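Local coordinates for peroxisomal acyl-CoA oxidase 1A (Solanum lycopersicum, PDB 2FON), which probably oxidises fatty acyl-CoA esters with the help of bound FAD, as acyl-CoA oxidases do in peroxisomal beta-oxidation, at residues P65-E70 with A88-K93; Y111-A116 with D630-S635; I244-K247 with Y253-M256. All coordinates share one frame; numbering follows the deposited sequence.

Interaction 1 of 3, residues P65-E70 with A88-K93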
loop_
_atom_site.group_PDB
_atom_site.type_symbol
_atom_site.label_atom_id
_atom_site.label_comp_id
_atom_site.label_asym_id
_atom_site.label_seq_id
_atom_site.Cartn_x
_atom_site.Cartn_y
_atom_site.Cartn_z
ATOM N N PRO B 65 -12.449 -20.199 23.507
ATOM C CA PRO B 65 -11.648 -21.127 22.689
ATOM C C PRO B 65 -12.124 -21.151 21.253
ATOM O O PRO B 65 -11.305 -20.960 20.352
ATOM C CB PRO B 65 -11.878 -22.473 23.367
ATOM C CG PRO B 65 -12.010 -22.106 24.795
ATOM C CD PRO B 65 -12.615 -20.703 24.873
ATOM N N GLY B 66 -13.429 -21.343 21.059
ATOM C CA GLY B 66 -14.036 -21.510 19.742
ATOM C C GLY B 66 -13.974 -20.314 18.813
ATOM O O GLY B 66 -14.333 -20.428 17.659
ATOM N N PHE B 67 -13.526 -19.156 19.288
ATOM C CA PHE B 67 -13.253 -18.029 18.396
ATOM C C PHE B 67 -11.782 -17.715 18.207
ATOM O O PHE B 67 -11.456 -16.643 17.702
ATOM C CB PHE B 67 -13.929 -16.775 18.928
ATOM C CG PHE B 67 -15.406 -16.849 18.914
ATOM C CD1 PHE B 67 -16.137 -16.580 20.080
ATOM C CD2 PHE B 67 -16.093 -17.197 17.729
ATOM C CE1 PHE B 67 -17.529 -16.659 20.091
ATOM C CE2 PHE B 67 -17.502 -17.273 17.721
ATOM C CZ PHE B 67 -18.215 -16.981 18.928
ATOM N N SER B 68 -10.892 -18.615 18.609
ATOM C CA SER B 68 -9.464 -18.428 18.423
ATOM C C SER B 68 -9.074 -18.208 16.947
ATOM O O SER B 68 -9.604 -18.854 16.036
ATOM C CB SER B 68 -8.727 -19.646 18.972
ATOM O OG SER B 68 -7.428 -19.757 18.417
ATOM N N LYS B 69 -8.130 -17.316 16.706
ATOM C CA LYS B 69 -7.622 -17.113 15.358
ATOM C C LYS B 69 -6.306 -17.810 15.233
ATOM O O LYS B 69 -5.600 -17.636 14.266
ATOM C CB LYS B 69 -7.476 -15.624 15.042
ATOM C CG LYS B 69 -8.755 -14.856 15.275
ATOM C CD LYS B 69 -8.816 -13.472 14.610
ATOM C CE LYS B 69 -7.846 -12.424 15.224
ATOM N NZ LYS B 69 -8.589 -11.159 15.625
ATOM N N GLU B 70 -5.956 -18.616 16.214
ATOM C CA GLU B 70 -4.635 -19.251 16.200
ATOM C C GLU B 70 -4.571 -20.072 14.939
ATOM O O GLU B 70 -5.577 -20.682 14.555
ATOM C CB GLU B 70 -4.411 -20.129 17.434
ATOM C CG GLU B 70 -2.968 -20.668 17.585
ATOM C CD GLU B 70 -1.892 -19.555 17.691
ATOM O OE1 GLU B 70 -2.269 -18.379 17.936
ATOM O OE2 GLU B 70 -0.676 -19.850 17.531
ATOM N N ALA B 88 -18.700 -19.590 11.880
ATOM C CA ALA B 88 -19.973 -18.967 11.532
ATOM C C ALA B 88 -21.218 -19.613 12.277
ATOM O O ALA B 88 -22.064 -18.898 12.876
ATOM C CB ALA B 88 -20.142 -18.929 10.022
ATOM N N ALA B 89 -21.286 -20.943 12.248
ATOM C CA ALA B 89 -22.243 -21.697 13.008
ATOM C C ALA B 89 -22.112 -21.437 14.496
ATOM O O ALA B 89 -23.138 -21.223 15.205
ATOM C CB ALA B 89 -22.073 -23.192 12.730
ATOM N N TYR B 90 -20.878 -21.479 15.003
ATOM C CA TYR B 90 -20.725 -21.411 16.463
ATOM C C TYR B 90 -21.233 -20.054 16.943
ATOM O O TYR B 90 -21.982 -19.974 17.917
ATOM C CB TYR B 90 -19.302 -21.743 16.924
ATOM C CG TYR B 90 -19.092 -21.623 18.405
ATOM C CD1 TYR B 90 -19.666 -22.526 19.275
ATOM C CD2 TYR B 90 -18.335 -20.597 18.942
ATOM C CE1 TYR B 90 -19.519 -22.420 20.630
ATOM C CE2 TYR B 90 -18.143 -20.486 20.289
ATOM C CZ TYR B 90 -18.750 -21.412 21.149
ATOM O OH TYR B 90 -18.595 -21.330 22.533
ATOM N N ALA B 91 -20.864 -18.999 16.236
ATOM C CA ALA B 91 -21.338 -17.666 16.520
ATOM C C ALA B 91 -22.862 -17.578 16.461
ATOM O O ALA B 91 -23.470 -17.029 17.351
ATOM C CB ALA B 91 -20.698 -16.669 15.560
ATOM N N TRP B 92 -23.499 -18.130 15.435
ATOM C CA TRP B 92 -24.955 -18.093 15.393
ATOM C C TRP B 92 -25.469 -18.705 16.703
ATOM O O TRP B 92 -26.205 -18.081 17.450
ATOM C CB TRP B 92 -25.497 -18.807 14.147
ATOM C CG TRP B 92 -26.990 -18.788 13.988
ATOM C CD1 TRP B 92 -27.809 -19.884 13.867
ATOM C CD2 TRP B 92 -27.865 -17.635 13.970
ATOM N NE1 TRP B 92 -29.147 -19.486 13.781
ATOM C CE2 TRP B 92 -29.204 -18.119 13.844
ATOM C CE3 TRP B 92 -27.657 -16.255 14.079
ATOM C CZ2 TRP B 92 -30.303 -17.268 13.797
ATOM C CZ3 TRP B 92 -28.750 -15.406 13.987
ATOM C CH2 TRP B 92 -30.055 -15.914 13.846
ATOM N N LYS B 93 -25.005 -19.898 17.010
ATOM C CA LYS B 93 -25.322 -20.546 18.257
ATOM C C LYS B 93 -25.039 -19.672 19.499
ATOM O O LYS B 93 -25.787 -19.792 20.518
ATOM C CB LYS B 93 -24.554 -21.860 18.341
ATOM C CG LYS B 93 -24.926 -22.766 19.446
ATOM C CD LYS B 93 -24.089 -24.075 19.459
ATOM C CE LYS B 93 -23.604 -24.369 20.922
ATOM N NZ LYS B 93 -23.439 -25.827 21.248
#
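F67 places CG beside its own backbone N and anti to the carbonyl carbon (chi1 -66°), and Y90 does the reverse, with CG anti to N (chi1 177°). These two settings bring the rings of a loop residue and a helix residue together. The side chains cross at about a right angle. They form an oblique ring pair, with centroids 5.1 Å apart and planes meeting at 54°. On the F67 ring, the tyrosine lies over one face near the rim, with Y90 CE2 3.7 Å above the plane. Y90 CD2 lies 3.6 Å from both F67 CZ and F67 CE2. A second apolar neighbour, A91, comes in at the edge of the same phenyl ring, near its plane. The CB of A91 is 3.9 Å from F67 CE2. F67 is therefore held on a face and on an edge by consecutive residues of one helix. G66 adds a looser backbone contact, with G66 O 4.2 Å from Y90 CD2.

No hydrogen bond joins the two segments. The polar end of Y90 is used outside them, where OH is hydrogen-bonded to D64 OD2, just before the loop segment. D64 OD1 is also bonded to G66 N, so this one carboxylate links the tyrosine tip to the loop backbone. Helix 102-112 also packs here: V112 touches F67 and L108 touches A91.

The arrangement is a loop aromatic packed on the next helix. It ties the connection between helix 48-62 and helix 77-97 back onto helix 77-97, within the helical N-terminal region of the acyl-CoA oxidase family.

Interaction 2 of 3, residues Y111-A116 with D630-S635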
loop_
_atom_site.group_PDB
_atom_site.type_symbol
_atom_site.label_atom_id
_atom_site.label_comp_id
_atom_site.label_asym_id
_atom_site.label_seq_id
_atom_site.Cartn_x
_atom_site.Cartn_y
_atom_site.Cartn_z
ATOM N N TYR B 111 -16.254 -8.853 16.395
ATOM C CA TYR B 111 -15.130 -9.298 17.171
ATOM C C TYR B 111 -14.582 -10.713 16.851
ATOM O O TYR B 111 -13.427 -11.014 17.116
ATOM C CB TYR B 111 -15.467 -9.062 18.638
ATOM C CG TYR B 111 -15.446 -7.586 18.872
ATOM C CD1 TYR B 111 -16.613 -6.847 19.052
ATOM C CD2 TYR B 111 -14.257 -6.904 18.836
ATOM C CE1 TYR B 111 -16.562 -5.445 19.221
ATOM C CE2 TYR B 111 -14.205 -5.543 18.997
ATOM C CZ TYR B 111 -15.347 -4.817 19.194
ATOM O OH TYR B 111 -15.195 -3.457 19.353
ATOM N N VAL B 112 -15.429 -11.562 16.283
ATOM C CA VAL B 112 -14.986 -12.786 15.651
ATOM C C VAL B 112 -13.934 -12.453 14.551
ATOM O O VAL B 112 -13.020 -13.227 14.301
ATOM C CB VAL B 112 -16.201 -13.570 15.076
ATOM C CG1 VAL B 112 -15.742 -14.725 14.176
ATOM C CG2 VAL B 112 -16.990 -14.127 16.153
ATOM N N ASP B 113 -14.117 -11.314 13.887
ATOM C CA ASP B 113 -13.109 -10.684 13.043
ATOM C C ASP B 113 -12.656 -11.510 11.865
ATOM O O ASP B 113 -11.483 -11.645 11.642
ATOM C CB ASP B 113 -11.903 -10.279 13.896
ATOM C CG ASP B 113 -10.886 -9.401 13.141
ATOM O OD1 ASP B 113 -11.270 -8.496 12.354
ATOM O OD2 ASP B 113 -9.677 -9.590 13.388
ATOM N N GLU B 114 -13.577 -12.043 11.083
ATOM C CA GLU B 114 -13.222 -12.865 9.945
ATOM C C GLU B 114 -14.216 -12.629 8.816
ATOM O O GLU B 114 -15.410 -12.879 8.998
ATOM C CB GLU B 114 -13.335 -14.312 10.421
ATOM C CG GLU B 114 -13.359 -15.382 9.352
ATOM C CD GLU B 114 -12.879 -16.731 9.908
ATOM O OE1 GLU B 114 -12.806 -16.847 11.177
ATOM O OE2 GLU B 114 -12.587 -17.663 9.076
ATOM N N PRO B 115 -13.761 -12.177 7.646
ATOM C CA PRO B 115 -14.788 -12.015 6.613
ATOM C C PRO B 115 -15.490 -13.357 6.345
ATOM O O PRO B 115 -14.840 -14.407 6.313
ATOM C CB PRO B 115 -13.972 -11.585 5.372
ATOM C CG PRO B 115 -12.681 -11.011 5.926
ATOM C CD PRO B 115 -12.412 -11.869 7.145
ATOM N N ALA B 116 -16.809 -13.342 6.189
ATOM C CA ALA B 116 -17.575 -14.550 5.879
ATOM C C ALA B 116 -18.931 -14.124 5.382
ATOM O O ALA B 116 -19.341 -12.981 5.621
ATOM C CB ALA B 116 -17.740 -15.395 7.146
ATOM N N ASP B 630 -6.025 -8.252 22.866
ATOM C CA ASP B 630 -5.010 -8.922 22.089
ATOM C C ASP B 630 -5.624 -9.898 21.055
ATOM O O ASP B 630 -5.133 -10.004 19.944
ATOM C CB ASP B 630 -4.044 -9.627 23.041
ATOM C CG ASP B 630 -3.036 -8.660 23.655
ATOM O OD1 ASP B 630 -3.102 -7.430 23.386
ATOM O OD2 ASP B 630 -2.167 -9.104 24.437
ATOM N N HIS B 631 -6.692 -10.593 21.413
ATOM C CA HIS B 631 -7.306 -11.469 20.504
ATOM C C HIS B 631 -7.733 -10.657 19.253
ATOM O O HIS B 631 -7.532 -11.081 18.106
ATOM C CB HIS B 631 -8.499 -12.116 21.162
ATOM C CG HIS B 631 -9.310 -12.945 20.234
ATOM N ND1 HIS B 631 -10.276 -12.406 19.406
ATOM C CD2 HIS B 631 -9.306 -14.279 19.994
ATOM C CE1 HIS B 631 -10.828 -13.378 18.693
ATOM N NE2 HIS B 631 -10.255 -14.520 19.025
ATOM N N TYR B 632 -8.280 -9.468 19.470
ATOM C CA TYR B 632 -8.878 -8.757 18.390
ATOM C C TYR B 632 -7.803 -8.150 17.591
ATOM O O TYR B 632 -7.846 -8.176 16.360
ATOM C CB TYR B 632 -9.824 -7.705 18.878
ATOM C CG TYR B 632 -10.529 -6.973 17.763
ATOM C CD1 TYR B 632 -11.200 -7.657 16.734
ATOM C CD2 TYR B 632 -10.498 -5.589 17.709
ATOM C CE1 TYR B 632 -11.815 -6.990 15.744
ATOM C CE2 TYR B 632 -11.103 -4.923 16.691
ATOM C CZ TYR B 632 -11.734 -5.615 15.721
ATOM O OH TYR B 632 -12.349 -4.876 14.764
ATOM N N LEU B 633 -6.801 -7.628 18.263
ATOM C CA LEU B 633 -5.682 -7.025 17.575
ATOM C C LEU B 633 -4.749 -7.988 16.784
ATOM O O LEU B 633 -4.221 -7.576 15.737
ATOM C CB LEU B 633 -4.915 -6.195 18.567
ATOM C CG LEU B 633 -4.542 -4.782 18.119
ATOM C CD1 LEU B 633 -5.643 -4.018 17.315
ATOM C CD2 LEU B 633 -4.227 -4.075 19.390
ATOM N N GLY B 634 -4.575 -9.241 17.277
ATOM C CA GLY B 634 -3.669 -10.310 16.752
ATOM C C GLY B 634 -2.329 -9.824 16.189
ATOM O O GLY B 634 -1.990 -10.105 15.027
ATOM N N SER B 635 -1.621 -9.018 16.979
ATOM C CA SER B 635 -0.360 -8.418 16.612
ATOM C C SER B 635 0.652 -8.746 17.707
ATOM O O SER B 635 0.499 -8.375 18.888
ATOM C CB SER B 635 -0.486 -6.875 16.600
ATOM O OG SER B 635 0.709 -6.193 16.124
#
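Y111 and Y632 come closest in the backbone, with CA atoms 6.4 Å apart, and each sits near the end of a helix. Just past Y111, D113 turns the chain out of helix 102-112 with a positive phi of 61°. G634 likewise breaks helix 630-633 with a positive phi.

The main contact is an edge-to-face (T-shaped) ring pair. Y111 directs an edge at the face of Y632, with CD2 over the ring centre, 3.7 Å above the plane of Y632. The centroids are 4.8 Å apart and the planes meet at 63°. Y632 has CG anti to its N (chi1 -177°), which carries the ring across to Y111 and D113. D113 CG lies 3.7 Å from Y632 CE1, and these two side chains cross at about a right angle. The D113 carboxylate has stronger partners: OD2 forms salt bridges with R317 and K69. H631 brings the edge of its imidazole to the helix end, with CE1 3.9 Å from Y111 O in the ring plane, while its NE2 is hydrogen-bonded to F67 O. With an alanine at Y632, the edge of Y111 would probably lose the face it rests on and a gap would open beside D113.

Helix 48-62 touches Y111 through T54, S58 and V61. Helix 297-328 supplies L313, which touches Y632, and R317, which also bonds Y632 O. The contact thus joins the ends of helices 102-112 and 630-633, with helix 48-62 against Y111 and helix 297-328 against Y632.

Interaction 3 of 3, residues I244-K247 with Y253-M256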
loop_
_atom_site.group_PDB
_atom_site.type_symbol
_atom_site.label_atom_id
_atom_site.label_comp_id
_atom_site.label_asym_id
_atom_site.label_seq_id
_atom_site.Cartn_x
_atom_site.Cartn_y
_atom_site.Cartn_z
ATOM N N ILE B 244 -14.462 -17.442 -7.079
ATOM C CA ILE B 244 -13.690 -16.737 -8.101
ATOM C C ILE B 244 -12.199 -16.912 -7.996
ATOM O O ILE B 244 -11.534 -16.712 -9.021
ATOM C CB ILE B 244 -13.955 -15.198 -8.182
ATOM C CG1 ILE B 244 -13.515 -14.469 -6.945
ATOM C CG2 ILE B 244 -15.369 -14.894 -8.385
ATOM C CD1 ILE B 244 -13.898 -13.005 -6.980
ATOM N N GLY B 245 -11.666 -17.257 -6.810
ATOM C CA GLY B 245 -10.231 -17.360 -6.651
ATOM C C GLY B 245 -9.589 -16.723 -5.434
ATOM O O GLY B 245 -10.220 -16.098 -4.642
ATOM N N MET B 246 -8.302 -16.903 -5.266
ATOM C CA MET B 246 -7.698 -16.328 -4.143
ATOM C C MET B 246 -7.638 -14.842 -4.346
ATOM O O MET B 246 -7.482 -14.344 -5.484
ATOM C CB MET B 246 -6.324 -16.899 -3.925
ATOM C CG MET B 246 -6.396 -18.264 -3.320
ATOM S SD MET B 246 -4.887 -18.606 -2.349
ATOM C CE MET B 246 -5.011 -17.510 -0.923
ATOM N N LYS B 247 -7.771 -14.149 -3.225
ATOM C CA LYS B 247 -7.496 -12.769 -3.149
ATOM C C LYS B 247 -6.255 -12.478 -2.311
ATOM O O LYS B 247 -5.698 -13.337 -1.582
ATOM C CB LYS B 247 -8.686 -12.044 -2.537
ATOM C CG LYS B 247 -10.070 -12.380 -3.098
ATOM C CD LYS B 247 -10.643 -13.631 -2.527
ATOM C CE LYS B 247 -12.075 -13.443 -2.158
ATOM N NZ LYS B 247 -12.715 -14.764 -1.800
ATOM N N TYR B 253 -9.579 -12.065 2.951
ATOM C CA TYR B 253 -10.925 -12.322 2.387
ATOM C C TYR B 253 -11.036 -13.719 1.841
ATOM O O TYR B 253 -12.081 -14.117 1.389
ATOM C CB TYR B 253 -11.277 -11.333 1.296
ATOM C CG TYR B 253 -12.249 -10.313 1.692
ATOM C CD1 TYR B 253 -11.843 -9.168 2.354
ATOM C CD2 TYR B 253 -13.591 -10.460 1.374
ATOM C CE1 TYR B 253 -12.758 -8.190 2.743
ATOM C CE2 TYR B 253 -14.526 -9.509 1.726
ATOM C CZ TYR B 253 -14.103 -8.373 2.418
ATOM O OH TYR B 253 -15.039 -7.409 2.800
ATOM N N ASN B 254 -9.957 -14.476 1.885
ATOM C CA ASN B 254 -9.961 -15.857 1.400
ATOM C C ASN B 254 -10.891 -16.780 2.154
ATOM O O ASN B 254 -11.212 -17.839 1.704
ATOM C CB ASN B 254 -8.508 -16.382 1.271
ATOM C CG ASN B 254 -7.755 -15.601 0.218
ATOM O OD1 ASN B 254 -8.138 -15.629 -0.959
ATOM N ND2 ASN B 254 -6.768 -14.811 0.637
ATOM N N SER B 255 -11.339 -16.337 3.305
ATOM C CA SER B 255 -12.342 -17.045 4.055
ATOM C C SER B 255 -13.705 -16.649 3.570
ATOM O O SER B 255 -14.686 -17.192 4.016
ATOM C CB SER B 255 -12.224 -16.662 5.520
ATOM O OG SER B 255 -12.462 -15.285 5.680
ATOM N N MET B 256 -13.782 -15.692 2.667
ATOM C CA MET B 256 -15.068 -15.246 2.089
ATOM C C MET B 256 -15.240 -15.923 0.710
ATOM O O MET B 256 -14.296 -15.927 -0.133
ATOM C CB MET B 256 -15.105 -13.692 1.981
ATOM C CG MET B 256 -16.257 -13.110 1.236
ATOM S SD MET B 256 -17.745 -13.104 2.260
ATOM C CE MET B 256 -17.538 -11.592 3.269
#
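K247 NZ is shared by two carbonyl oxygens of the facing turn. The bond to M256 O is the short one, 2.6 Å, and the one to Y253 O is weak, 3.3 Å. A bend at chi2 (81°) helps fold the lysine chain back to reach them. Y253 O also accepts the backbone N of M256, which closes the turn that presents both oxygens. The aliphatic part of the lysine is used too, with CE 4.1 Å from Y253 CB. R77 NH2 lies near NZ, and the carbonyl oxygens would probably offset its charge.

The N254 side chain grips the backbone of K247. Its OD1 receives K247 N at 2.7 Å, almost straight at 163°, in the carbonyl plane and on a lone pair. N254 ND2 donates to K247 O at 2.9 Å and stands 42° out of the plane of the K247 carbonyl, while that oxygen lies in the amide plane of N254. ND2 is also bonded to G251 O. Both ends of the carboxamide are thus engaged, which should fix its rotation. M246 crosses N254 at about a right angle, and its terminal CE sits 3.5 Å from N254 CG.

K247 O is also hydrogen-bonded to N250 ND2 of the second subunit, whose Y423 packs on K247 and Y253. The whole set cross-braces one loop, the link between antiparallel neighbours 239-243 and 258-263, in the region matching the acyl-CoA dehydrogenase middle domain. Y253 touches the bound FAD, so the braced loop forms part of the flavin pocket beside the subunit interface.

In the fold
Interactions 1 and 2 are neighbours, with centres 11 Å apart. They share the side of the fold where helices 77-97 and 102-112 follow each other. The two contacts touch through F67, and K69 NZ bonds to H631 O. Interaction 2 ties this N-terminal region to residues more than 500 positions later. Interaction 3 is nested inside the long chain loop closed by interaction 2, about 17 Å away between centres. Interactions 2 and 3 meet where P115 O bonds to S255 OG and A116 packs on M256. Interactions 1 and 3 have centres about 20 Å apart and do not touch. Segment 111-116 therefore connects the helical packing to the loop at the FAD pocket.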